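Local coordinates for protein malic enzyme (Entamoeba histolytica, PDB 3NV9) that probably catalyses the NAD(P)-dependent oxidative decarboxylation of malate to pyruvate, activates metronidazole and forms a deeply entangled dimer, at residues E13-T18 with V26-F31; K33-K38 with V466-E471; T74-R77 with D81-L84. One frame throughout, in Å; residues are numbered along the deposited sequence.

Contact 1 (E13-T18 with V26-F31); sequences ECLPST and VAKTQF. With SO4 (sulfate ion), chain D.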
loop_
_atom_site.group_PDB
_atom_site.type_symbol
_atom_site.label_atom_id
_atom_site.label_comp_id
_atom_site.label_asym_id
_atom_site.label_seq_id
_atom_site.Cartn_x
_atom_site.Cartn_y
_atom_site.Cartn_z
ATOM N N GLU A 13 3.454 4.796 -37.905
ATOM C CA GLU A 13 3.863 5.740 -38.956
ATOM C C GLU A 13 5.259 6.294 -38.718
ATOM O O GLU A 13 5.892 6.790 -39.636
ATOM C CB GLU A 13 2.851 6.889 -39.060
ATOM C CG GLU A 13 1.409 6.427 -39.387
ATOM C CD GLU A 13 0.554 5.944 -38.153
ATOM O OE1 GLU A 13 1.070 5.423 -37.137
ATOM O OE2 GLU A 13 -0.682 6.069 -38.204
ATOM N N CYS A 14 5.733 6.246 -37.471
ATOM C CA CYS A 14 7.069 6.753 -37.151
ATOM C C CYS A 14 8.128 5.685 -37.373
ATOM O O CYS A 14 9.323 5.957 -37.318
ATOM C CB CYS A 14 7.132 7.276 -35.710
ATOM S SG CYS A 14 6.050 8.708 -35.425
ATOM N N LEU A 15 7.674 4.452 -37.572
ATOM C CA LEU A 15 8.560 3.362 -37.917
ATOM C C LEU A 15 8.672 3.373 -39.435
ATOM O O LEU A 15 7.654 3.337 -40.161
ATOM C CB LEU A 15 8.032 2.026 -37.398
ATOM C CG LEU A 15 8.519 1.351 -36.103
ATOM C CD1 LEU A 15 9.504 2.126 -35.285
ATOM C CD2 LEU A 15 7.362 0.927 -35.279
ATOM N N PRO A 16 9.910 3.480 -39.915
ATOM C CA PRO A 16 10.194 3.628 -41.349
ATOM C C PRO A 16 9.543 2.568 -42.234
ATOM O O PRO A 16 9.556 1.365 -41.911
ATOM C CB PRO A 16 11.716 3.524 -41.409
ATOM C CG PRO A 16 12.170 4.035 -40.042
ATOM C CD PRO A 16 11.104 3.646 -39.069
ATOM N N SER A 17 8.975 3.038 -43.347
ATOM C CA SER A 17 8.471 2.179 -44.428
ATOM C C SER A 17 9.351 0.960 -44.735
ATOM O O SER A 17 8.848 -0.157 -44.903
ATOM C CB SER A 17 8.340 2.999 -45.710
ATOM O OG SER A 17 6.968 3.291 -46.000
ATOM N N THR A 18 10.661 1.179 -44.792
ATOM C CA THR A 18 11.577 0.205 -45.394
ATOM C C THR A 18 11.813 -1.005 -44.521
ATOM O O THR A 18 12.339 -2.026 -45.006
ATOM C CB THR A 18 12.924 0.833 -45.684
ATOM O OG1 THR A 18 13.318 1.614 -44.547
ATOM C CG2 THR A 18 12.829 1.740 -46.948
ATOM N N VAL A 26 10.215 -6.399 -34.069
ATOM C CA VAL A 26 11.282 -6.372 -33.070
ATOM C C VAL A 26 11.428 -4.951 -32.590
ATOM O O VAL A 26 11.563 -4.754 -31.401
ATOM C CB VAL A 26 12.624 -6.903 -33.635
ATOM C CG1 VAL A 26 13.827 -6.601 -32.659
ATOM C CG2 VAL A 26 12.511 -8.398 -33.888
ATOM N N ALA A 27 11.377 -3.965 -33.494
ATOM C CA ALA A 27 11.545 -2.544 -33.133
ATOM C C ALA A 27 10.431 -2.030 -32.257
ATOM O O ALA A 27 10.699 -1.233 -31.382
ATOM C CB ALA A 27 11.709 -1.621 -34.342
ATOM N N LYS A 28 9.206 -2.495 -32.441
ATOM C CA LYS A 28 8.161 -2.150 -31.466
ATOM C C LYS A 28 8.474 -2.659 -30.070
ATOM O O LYS A 28 8.196 -1.970 -29.072
ATOM C CB LYS A 28 6.818 -2.700 -31.887
ATOM C CG LYS A 28 6.216 -1.914 -33.049
ATOM C CD LYS A 28 5.154 -2.746 -33.820
ATOM C CE LYS A 28 3.880 -2.920 -32.991
ATOM N NZ LYS A 28 2.798 -3.546 -33.810
ATOM N N THR A 29 9.043 -3.865 -29.997
ATOM C CA THR A 29 9.325 -4.499 -28.728
ATOM C C THR A 29 10.412 -3.651 -28.020
ATOM O O THR A 29 10.233 -3.205 -26.893
ATOM C CB THR A 29 9.686 -6.007 -28.923
ATOM O OG1 THR A 29 8.696 -6.634 -29.764
ATOM C CG2 THR A 29 9.692 -6.795 -27.587
ATOM N N GLN A 30 11.504 -3.403 -28.730
ATOM C CA GLN A 30 12.635 -2.628 -28.256
ATOM C C GLN A 30 12.229 -1.191 -27.931
ATOM O O GLN A 30 12.666 -0.667 -26.912
ATOM C CB GLN A 30 13.760 -2.686 -29.280
ATOM C CG GLN A 30 14.586 -4.043 -29.206
ATOM C CD GLN A 30 15.238 -4.234 -27.815
ATOM O OE1 GLN A 30 15.888 -3.316 -27.334
ATOM N NE2 GLN A 30 14.970 -5.376 -27.136
ATOM N N PHE A 31 11.369 -0.566 -28.741
ATOM C CA PHE A 31 10.894 0.806 -28.409
ATOM C C PHE A 31 10.192 0.841 -27.027
ATOM O O PHE A 31 10.578 1.656 -26.135
ATOM C CB PHE A 31 9.973 1.385 -29.477
ATOM C CG PHE A 31 9.233 2.640 -29.036
ATOM C CD1 PHE A 31 9.898 3.870 -28.961
ATOM C CD2 PHE A 31 7.879 2.584 -28.683
ATOM C CE1 PHE A 31 9.220 5.040 -28.526
ATOM C CE2 PHE A 31 7.182 3.745 -28.279
ATOM C CZ PHE A 31 7.852 4.976 -28.193
HETATM S S SO4 D . 15.976 -6.519 -23.640
HETATM O O1 SO4 D . 15.164 -7.522 -24.289
HETATM O O2 SO4 D . 15.154 -6.008 -22.515
HETATM O O3 SO4 D . 17.207 -7.087 -23.088
HETATM O O4 SO4 D . 16.332 -5.489 -24.617
#
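Leu15, just past the short helix 11-14, dips back onto the flank of the long helix 21-43 and meets Ala27 and Lys28 in a small buried apolar patch. The two methyl groups of the leucine divide the work. CD2 lies against CG of Lys28 at 3.8 Å, and CD1 faces CB of Ala27 at 4.4 Å. The Leu15 and Lys28 side chains cross at about a right angle, and the leucine meets the lysine at CG. A bend at chi3 (71°) carries the rest of that chain off, and its ammonium group makes a salt bridge with Glu12 and a hydrogen bond to the backbone oxygen of Asp352. The lysine side chain comes to about 9 Å from the bound sodium ion, whose site includes Arg350, itself hydrogen-bonded to Thr29. Gln30 reaches a sulfate, probably from the crystallisation liquor: its NE2 donates to O4 over 2.9 Å in a nearly straight bond (165°), and Arg71 of the second subunit binds the same ion. The whole is an N-terminal helical segment, 11-14, folded back through a loop against the flank of helix 21-43.

Contact 2 (K33-K38 with V466-E471); sequences KELAEK and VDFPQE. With SO4 (sulfate ion), chain D.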
loop_
_atom_site.group_PDB
_atom_site.type_symbol
_atom_site.label_atom_id
_atom_site.label_comp_id
_atom_site.label_asym_id
_atom_site.label_seq_id
_atom_site.Cartn_x
_atom_site.Cartn_y
_atom_site.Cartn_z
ATOM N N LYS A 33 10.231 -1.498 -24.601
ATOM C CA LYS A 33 11.143 -1.756 -23.481
ATOM C C LYS A 33 11.976 -0.518 -23.140
ATOM O O LYS A 33 12.098 -0.163 -21.984
ATOM C CB LYS A 33 12.074 -2.946 -23.745
ATOM C CG LYS A 33 11.394 -4.344 -23.889
ATOM C CD LYS A 33 12.379 -5.409 -24.492
ATOM C CE LYS A 33 11.898 -6.855 -24.095
ATOM N NZ LYS A 33 12.639 -8.001 -24.810
ATOM N N GLU A 34 12.568 0.146 -24.132
ATOM C CA GLU A 34 13.417 1.299 -23.818
ATOM C C GLU A 34 12.623 2.485 -23.230
ATOM O O GLU A 34 13.105 3.180 -22.326
ATOM C CB GLU A 34 14.145 1.694 -25.081
ATOM C CG GLU A 34 15.108 2.838 -24.910
ATOM C CD GLU A 34 16.359 2.495 -24.101
ATOM O OE1 GLU A 34 16.621 1.317 -23.746
ATOM O OE2 GLU A 34 17.088 3.458 -23.808
ATOM N N LEU A 35 11.409 2.713 -23.743
ATOM C CA LEU A 35 10.498 3.704 -23.164
ATOM C C LEU A 35 10.088 3.263 -21.778
ATOM O O LEU A 35 10.007 4.097 -20.897
ATOM C CB LEU A 35 9.224 3.891 -23.980
ATOM C CG LEU A 35 8.254 4.986 -23.501
ATOM C CD1 LEU A 35 9.073 6.324 -23.500
ATOM C CD2 LEU A 35 7.047 5.129 -24.457
ATOM N N ALA A 36 9.795 1.983 -21.561
ATOM C CA ALA A 36 9.531 1.571 -20.171
ATOM C C ALA A 36 10.647 2.019 -19.207
ATOM O O ALA A 36 10.380 2.622 -18.141
ATOM C CB ALA A 36 9.333 0.136 -20.082
ATOM N N GLU A 37 11.896 1.733 -19.576
ATOM C CA GLU A 37 13.032 2.136 -18.740
ATOM C C GLU A 37 13.056 3.645 -18.418
ATOM O O GLU A 37 13.225 4.043 -17.277
ATOM C CB GLU A 37 14.344 1.739 -19.437
ATOM C CG GLU A 37 15.590 2.129 -18.683
ATOM C CD GLU A 37 16.831 1.386 -19.222
ATOM O OE1 GLU A 37 16.798 0.145 -19.279
ATOM O OE2 GLU A 37 17.832 2.025 -19.626
ATOM N N LYS A 38 12.972 4.466 -19.458
ATOM C CA LYS A 38 12.982 5.939 -19.366
ATOM C C LYS A 38 11.812 6.449 -18.533
ATOM O O LYS A 38 12.007 7.179 -17.585
ATOM C CB LYS A 38 12.899 6.566 -20.779
ATOM C CG LYS A 38 14.060 6.258 -21.690
ATOM C CD LYS A 38 15.450 6.525 -21.038
ATOM C CE LYS A 38 16.560 6.295 -22.082
ATOM N NZ LYS A 38 17.936 6.245 -21.439
ATOM N N VAL A 466 3.934 15.939 -14.599
ATOM C CA VAL A 466 4.647 16.680 -15.634
ATOM C C VAL A 466 4.490 15.928 -16.968
ATOM O O VAL A 466 4.472 14.680 -16.947
ATOM C CB VAL A 466 6.175 16.720 -15.246
ATOM C CG1 VAL A 466 7.063 17.132 -16.403
ATOM C CG2 VAL A 466 6.415 17.649 -14.080
ATOM N N ASP A 467 4.418 16.644 -18.106
ATOM C CA ASP A 467 4.400 15.974 -19.414
ATOM C C ASP A 467 5.732 15.327 -19.606
ATOM O O ASP A 467 6.744 15.851 -19.140
ATOM C CB ASP A 467 4.192 16.954 -20.579
ATOM C CG ASP A 467 2.878 17.746 -20.472
ATOM O OD1 ASP A 467 1.814 17.147 -20.150
ATOM O OD2 ASP A 467 2.909 18.962 -20.763
ATOM N N PHE A 468 5.746 14.178 -20.283
ATOM C CA PHE A 468 6.978 13.462 -20.543
ATOM C C PHE A 468 7.751 14.144 -21.660
ATOM O O PHE A 468 7.150 14.541 -22.635
ATOM C CB PHE A 468 6.653 12.064 -20.938
ATOM C CG PHE A 468 7.851 11.183 -21.048
ATOM C CD1 PHE A 468 8.395 10.598 -19.918
ATOM C CD2 PHE A 468 8.400 10.893 -22.290
ATOM C CE1 PHE A 468 9.494 9.782 -20.001
ATOM C CE2 PHE A 468 9.525 10.059 -22.391
ATOM C CZ PHE A 468 10.072 9.505 -21.215
ATOM N N PRO A 469 9.093 14.261 -21.534
ATOM C CA PRO A 469 9.812 15.064 -22.546
ATOM C C PRO A 469 9.728 14.467 -23.953
ATOM O O PRO A 469 9.994 13.281 -24.134
ATOM C CB PRO A 469 11.270 15.068 -22.007
ATOM C CG PRO A 469 11.071 14.881 -20.467
ATOM C CD PRO A 469 10.010 13.811 -20.475
ATOM N N GLN A 470 9.311 15.281 -24.918
ATOM C CA GLN A 470 9.337 14.912 -26.317
ATOM C C GLN A 470 10.731 14.423 -26.751
ATOM O O GLN A 470 10.834 13.447 -27.496
ATOM C CB GLN A 470 8.898 16.083 -27.215
ATOM C CG GLN A 470 8.901 15.671 -28.672
ATOM C CD GLN A 470 7.747 14.742 -28.987
ATOM O OE1 GLN A 470 6.622 14.976 -28.547
ATOM N NE2 GLN A 470 8.022 13.668 -29.754
ATOM N N GLU A 471 11.792 15.070 -26.260
ATOM C CA GLU A 471 13.159 14.696 -26.612
ATOM C C GLU A 471 13.417 13.199 -26.262
ATOM O O GLU A 471 14.189 12.491 -26.920
ATOM C CB GLU A 471 14.150 15.668 -25.894
ATOM C CG GLU A 471 15.657 15.432 -26.067
ATOM C CD GLU A 471 16.561 16.735 -25.922
ATOM O OE1 GLU A 471 17.696 16.653 -25.366
ATOM O OE2 GLU A 471 16.165 17.833 -26.403
HETATM S S SO4 D . 15.976 -6.519 -23.640
HETATM O O1 SO4 D . 15.164 -7.522 -24.289
HETATM O O2 SO4 D . 15.154 -6.008 -22.515
HETATM O O3 SO4 D . 17.207 -7.087 -23.088
HETATM O O4 SO4 D . 16.332 -5.489 -24.617
#
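Phe468 reaches from the loop ahead of helix 470-485 to Leu35 and Lys38 on helix 21-43. Its CB leaves the backbone on the side of that helix, and with CG anti to the backbone N (chi1 -172°) the ring is thrust outward, far end first. Beyond CG, CE2 lies 3.9 Å from CD1 of Leu35. At the tip, CZ meets two aliphatic groups, both on the side of helix 21-43: the same Leu35 CD1 at 4.0 Å, coming in obliquely, and CB of Lys38 at 4.1 Å, set at the ring edge near its plane. The Leu35 and Phe468 side chains run antiparallel, each passing the other. Pro469, at the N-cap position of helix 470-485, lays its CD over one face of the ring, 3.5 Å above the plane and offset toward the rim. Phe42 of the same chain and Trp60 of the second subunit add edge-to-face contacts. Lys38 touches the ring only at its base; a bend at chi2 turns the chain aside, and NZ makes a long salt bridge of 3.8 Å with OE2 of Glu34. Glu34 and Glu37 both pair with Arg71 of the second subunit, while Lys33 NZ donates to sulfate O1 at 2.6 Å. An aromatic side chain tucked among two helices and a partner chain is typical of a hydrophobic cluster at a subunit interface, here that of the entangled malic enzyme dimer.

Contact 3 (T74-R77 with D81-L84); sequences TNIR and DSSL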
loop_
_atom_site.group_PDB
_atom_site.type_symbol
_atom_site.label_atom_id
_atom_site.label_comp_id
_atom_site.label_asym_id
_atom_site.label_seq_id
_atom_site.Cartn_x
_atom_site.Cartn_y
_atom_site.Cartn_z
ATOM N N THR A 74 -11.607 1.597 18.641
ATOM C CA THR A 74 -12.513 0.797 19.477
ATOM C C THR A 74 -13.725 0.305 18.660
ATOM O O THR A 74 -14.144 -0.884 18.790
ATOM C CB THR A 74 -12.888 1.534 20.802
ATOM O OG1 THR A 74 -13.467 2.797 20.488
ATOM C CG2 THR A 74 -11.606 1.768 21.683
ATOM N N ASN A 75 -14.238 1.167 17.780
ATOM C CA ASN A 75 -15.286 0.723 16.834
ATOM C C ASN A 75 -14.874 -0.515 16.051
ATOM O O ASN A 75 -15.618 -1.509 15.979
ATOM C CB ASN A 75 -15.678 1.830 15.862
ATOM C CG ASN A 75 -16.567 2.844 16.484
ATOM O OD1 ASN A 75 -16.950 2.705 17.641
ATOM N ND2 ASN A 75 -16.927 3.884 15.719
ATOM N N ILE A 76 -13.676 -0.480 15.477
ATOM C CA ILE A 76 -13.200 -1.645 14.764
ATOM C C ILE A 76 -13.046 -2.857 15.701
ATOM O O ILE A 76 -13.501 -3.935 15.368
ATOM C CB ILE A 76 -11.908 -1.381 13.964
ATOM C CG1 ILE A 76 -12.155 -0.312 12.903
ATOM C CG2 ILE A 76 -11.517 -2.637 13.260
ATOM C CD1 ILE A 76 -10.938 -0.061 11.975
ATOM N N ARG A 77 -12.419 -2.683 16.868
ATOM C CA ARG A 77 -12.202 -3.817 17.823
ATOM C C ARG A 77 -13.509 -4.573 18.075
ATOM O O ARG A 77 -13.559 -5.793 17.984
ATOM C CB ARG A 77 -11.631 -3.271 19.128
ATOM C CG ARG A 77 -11.334 -4.276 20.226
ATOM C CD ARG A 77 -12.170 -3.955 21.437
ATOM N NE ARG A 77 -11.465 -3.023 22.301
ATOM C CZ ARG A 77 -12.004 -2.012 22.999
ATOM N NH1 ARG A 77 -13.285 -1.716 22.937
ATOM N NH2 ARG A 77 -11.208 -1.257 23.739
ATOM N N ASP A 81 -16.053 -5.904 10.984
ATOM C CA ASP A 81 -16.598 -5.566 9.659
ATOM C C ASP A 81 -16.667 -4.081 9.420
ATOM O O ASP A 81 -16.532 -3.654 8.295
ATOM C CB ASP A 81 -17.991 -6.158 9.425
ATOM C CG ASP A 81 -17.961 -7.684 9.367
ATOM O OD1 ASP A 81 -16.846 -8.250 9.472
ATOM O OD2 ASP A 81 -19.045 -8.309 9.267
ATOM N N SER A 82 -16.818 -3.286 10.473
ATOM C CA SER A 82 -16.814 -1.851 10.309
ATOM C C SER A 82 -15.442 -1.329 9.834
ATOM O O SER A 82 -15.334 -0.161 9.387
ATOM C CB SER A 82 -17.253 -1.121 11.584
ATOM O OG SER A 82 -16.226 -1.132 12.556
ATOM N N SER A 83 -14.400 -2.157 9.933
ATOM C CA SER A 83 -13.125 -1.751 9.279
ATOM C C SER A 83 -13.322 -1.443 7.763
ATOM O O SER A 83 -12.560 -0.679 7.159
ATOM C CB SER A 83 -12.003 -2.789 9.479
ATOM O OG SER A 83 -12.264 -3.913 8.681
ATOM N N LEU A 84 -14.352 -2.037 7.173
ATOM C CA LEU A 84 -14.542 -1.964 5.731
ATOM C C LEU A 84 -15.053 -0.596 5.313
ATOM O O LEU A 84 -14.936 -0.193 4.150
ATOM C CB LEU A 84 -15.486 -3.052 5.242
ATOM C CG LEU A 84 -14.993 -4.473 4.952
ATOM C CD1 LEU A 84 -13.609 -4.580 4.361
ATOM C CD2 LEU A 84 -15.035 -5.255 6.199
#
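This is a close-range packing contact across a tight turn, where the end of helix 69-78 meets the 3-10 turn leading into helix 83-86, and Ile76 and Asn75 face Ser82 and Ser83. Only three residues separate the segments, and the backbones approach to 5.5 Å between CA of Ile76 and CA of Ser83. Ile76 carries most of the apolar touch. Its chi1 of -62° sets CG1 beside the backbone N and CG2 anti to it, and both branches reach Ser83: CB of Ser83 rests against their ends, 3.8 Å from CG2 and from CD1 of Ile76. Ser82 approaches differently, with its hydroxyl leading. OG stands 3.5 Å from the backbone oxygen of Asn75 and 3.8 Å from CA of Ile76, which is packing; its hydrogen bond is to the backbone oxygen of Asn79. Both segments belong to the N-terminal domain region of the malic enzyme family, and the corner is a tight turn joining helix 69-78 to helix 83-86. Ser83 follows the same pattern as Ser82: its OG bonds to the backbone oxygen of Asn80, and also to Arg89. In both serines a chi1 near 75° (75° and 73°) lets OG reach the backbone oxygen three residues back. Leu84 N bonds to Asp81 O at 2.9 Å. The second subunit packs against this corner, with Gly112 beside Ile76 and Leu114 beside Ser83. Asn75 turns its amide to that chain as well, ND2 donating to the carboxylate of Glu37 of the second subunit. A bound acetate, probably from the crystallisation liquor, lies about 5 Å from the Ser83 side chain.

Contacts 1 and 2 follow one another along helix 21-43, their centres 16 Å apart, and both touch the same sulfate. Contact 1 joins that helix to the residues just before it, whereas contact 2 brings in the start of the C-terminal helix 470-485, so that the two ends of the chain meet there. Contact 3 falls in sequence between the two halves of contact 2 but lies far off in space, its centre 44 Å from that of contact 2 and 54 Å from that of contact 1. The dimer brings the distant regions together: helix 69-78 of one subunit faces helix 21-43 of the other, as expected of entangled chains.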